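Local coordinates for malonyl CoA-acyl carrier protein transacylase (Burkholderia pseudomallei, PDB 3G87) that probably transfers the malonyl group from malonyl-CoA to the phosphopantetheine thiol of holo-acyl carrier protein, as a malonyltransferase of the acyl transferase family, at residues H170-A175 and V184-L189. Sequence-based numbering, arbitrary orientation.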
loop_
_atom_site.group_PDB
_atom_site.type_symbol
_atom_site.label_atom_id
_atom_site.label_comp_id
_atom_site.label_asym_id
_atom_site.label_seq_id
_atom_site.Cartn_x
_atom_site.Cartn_y
_atom_site.Cartn_z
ATOM N N HIS A 170 -6.881 1.273 22.385
ATOM C CA HIS A 170 -7.394 0.387 23.439
ATOM C C HIS A 170 -8.309 -0.724 22.908
ATOM O O HIS A 170 -8.252 -1.867 23.406
ATOM C CB HIS A 170 -8.026 1.214 24.556
ATOM C CG HIS A 170 -9.316 1.876 24.182
ATOM N ND1 HIS A 170 -10.547 1.286 24.410
ATOM C CD2 HIS A 170 -9.574 3.100 23.651
ATOM C CE1 HIS A 170 -11.506 2.103 23.998
ATOM N NE2 HIS A 170 -10.942 3.209 23.528
ATOM N N GLU A 171 -9.058 -0.422 21.844
ATOM C CA GLU A 171 -9.961 -1.381 21.199
ATOM C C GLU A 171 -9.129 -2.370 20.492
ATOM O O GLU A 171 -9.315 -3.601 20.626
ATOM C CB GLU A 171 -10.917 -0.701 20.241
ATOM C CG GLU A 171 -12.012 0.094 20.974
ATOM C CD GLU A 171 -13.224 0.516 20.107
ATOM O OE1 GLU A 171 -13.293 0.220 18.886
ATOM O OE2 GLU A 171 -14.140 1.173 20.665
ATOM N N ILE A 172 -8.143 -1.871 19.765
ATOM C CA ILE A 172 -7.263 -2.798 19.094
ATOM C C ILE A 172 -6.590 -3.694 20.164
ATOM O O ILE A 172 -6.422 -4.901 19.947
ATOM C CB ILE A 172 -6.238 -2.090 18.186
ATOM C CG1 ILE A 172 -6.926 -1.494 16.920
ATOM C CG2 ILE A 172 -5.118 -3.032 17.850
ATOM C CD1 ILE A 172 -7.386 -2.502 15.795
ATOM N N ALA A 173 -6.216 -3.128 21.294
ATOM C CA ALA A 173 -5.610 -3.828 22.395
ATOM C C ALA A 173 -6.527 -4.915 22.965
ATOM O O ALA A 173 -6.158 -6.039 23.085
ATOM C CB ALA A 173 -5.242 -2.842 23.445
ATOM N N ARG A 174 -7.774 -4.559 23.248
ATOM C CA ARG A 174 -8.765 -5.542 23.673
ATOM C C ARG A 174 -9.110 -6.616 22.683
ATOM O O ARG A 174 -9.510 -7.636 23.085
ATOM C CB ARG A 174 -10.021 -4.894 24.198
ATOM C CG ARG A 174 -9.748 -3.627 24.791
ATOM C CD ARG A 174 -10.467 -3.320 26.018
ATOM N NE ARG A 174 -10.298 -1.899 26.250
ATOM C CZ ARG A 174 -10.335 -1.255 27.409
ATOM N NH1 ARG A 174 -10.533 -1.862 28.552
ATOM N NH2 ARG A 174 -10.151 0.046 27.375
ATOM N N ALA A 175 -8.937 -6.370 21.401
ATOM C CA ALA A 175 -9.178 -7.355 20.377
ATOM C C ALA A 175 -8.275 -8.540 20.461
ATOM O O ALA A 175 -8.681 -9.600 20.086
ATOM C CB ALA A 175 -9.078 -6.754 19.024
ATOM N N VAL A 184 -7.493 -18.955 14.163
ATOM C CA VAL A 184 -7.407 -17.513 14.290
ATOM C C VAL A 184 -6.215 -16.997 15.060
ATOM O O VAL A 184 -6.018 -17.363 16.177
ATOM C CB VAL A 184 -8.675 -16.989 14.935
ATOM C CG1 VAL A 184 -8.787 -15.550 14.770
ATOM C CG2 VAL A 184 -9.846 -17.646 14.346
ATOM N N ARG A 185 -5.434 -16.128 14.434
ATOM C CA ARG A 185 -4.279 -15.478 15.074
ATOM C C ARG A 185 -4.316 -13.949 14.946
ATOM O O ARG A 185 -5.013 -13.400 14.098
ATOM C CB ARG A 185 -2.958 -16.027 14.520
ATOM C CG ARG A 185 -2.568 -17.475 14.960
ATOM C CD ARG A 185 -1.100 -17.900 14.509
ATOM N NE ARG A 185 -0.937 -18.082 13.051
ATOM C CZ ARG A 185 0.037 -17.542 12.297
ATOM N NH1 ARG A 185 1.004 -16.788 12.847
ATOM N NH2 ARG A 185 0.059 -17.771 10.978
ATOM N N TYR A 186 -3.585 -13.277 15.812
ATOM C CA TYR A 186 -3.602 -11.836 15.903
ATOM C C TYR A 186 -2.228 -11.243 15.957
ATOM O O TYR A 186 -1.408 -11.695 16.651
ATOM C CB TYR A 186 -4.430 -11.419 17.111
ATOM C CG TYR A 186 -4.356 -9.994 17.595
ATOM C CD1 TYR A 186 -5.417 -9.141 17.452
ATOM C CD2 TYR A 186 -3.270 -9.543 18.264
ATOM C CE1 TYR A 186 -5.381 -7.899 17.924
ATOM C CE2 TYR A 186 -3.221 -8.302 18.729
ATOM C CZ TYR A 186 -4.279 -7.468 18.561
ATOM O OH TYR A 186 -4.204 -6.208 19.033
ATOM N N LEU A 187 -2.000 -10.197 15.208
ATOM C CA LEU A 187 -0.735 -9.491 15.259
ATOM C C LEU A 187 -0.854 -7.989 15.318
ATOM O O LEU A 187 -1.277 -7.389 14.412
ATOM C CB LEU A 187 0.172 -9.954 14.121
ATOM C CG LEU A 187 1.608 -9.461 13.960
ATOM C CD1 LEU A 187 2.510 -9.681 15.162
ATOM C CD2 LEU A 187 2.247 -9.925 12.662
ATOM N N ARG A 188 -0.455 -7.404 16.422
ATOM C CA ARG A 188 -0.376 -5.966 16.557
ATOM C C ARG A 188 0.666 -5.394 15.626
ATOM O O ARG A 188 1.751 -5.925 15.510
ATOM C CB ARG A 188 -0.064 -5.536 17.981
ATOM C CG ARG A 188 -0.031 -4.038 18.186
ATOM C CD ARG A 188 -1.294 -3.486 18.727
ATOM N NE ARG A 188 -1.372 -2.053 18.962
ATOM C CZ ARG A 188 -1.736 -1.523 20.114
ATOM N NH1 ARG A 188 -2.016 -2.295 21.129
ATOM N NH2 ARG A 188 -1.810 -0.232 20.259
ATOM N N LEU A 189 0.332 -4.304 14.956
ATOM C CA LEU A 189 1.227 -3.720 13.994
ATOM C C LEU A 189 1.830 -2.479 14.557
ATOM O O LEU A 189 1.383 -1.968 15.531
ATOM C CB LEU A 189 0.533 -3.402 12.684
ATOM C CG LEU A 189 -0.306 -4.412 11.944
ATOM C CD1 LEU A 189 -0.729 -3.840 10.670
ATOM C CD2 LEU A 189 0.411 -5.652 11.706
#
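Y186 reaches from the strand to helix 169-175 and donates a hydrogen bond from its phenol OH to the backbone carbonyl of I172, with OH 2.7 Å from I172 O. Its CG lies anti to the backbone N (chi1 167°), which starts the ring on its way to the helix. The donor stands above the carbonyl plane, 50° out of it, while I172 O lies at the edge of the ring, near the ring plane. The axes of the two segments come within 9.5 Å, and tyrosine suits this place because it carries a donor far enough from its own backbone to meet a carbonyl on the helix. Its CE1 packs 4.0 Å from A175 CB, where a small methyl lets the ring come close to the helix backbone. The setting is the small ferredoxin-like subdomain of the acyl transferase fold: strand 185-188 borders its antiparallel sheet beside strand 127-133, and the helix packs against the sheet, running roughly antiparallel to the strand. I172, itself buried, touches I165 of strand 162-168, and its CG2 also sits 3.5 Å from Y186 OH. Two residues on, R188 starts off to the side, and its chain, bent at chi2 (97°), brings its end nearer the helix. Its CD lies 3.9 Å from I172 CG2, which comes over one face of the guanidinium, and NH1 approaches A173 CB at 4.0 Å. Arginine fits this exposed border, its CD and the adjoining NE lying against the isoleucine methyl while its charged end remains at the surface.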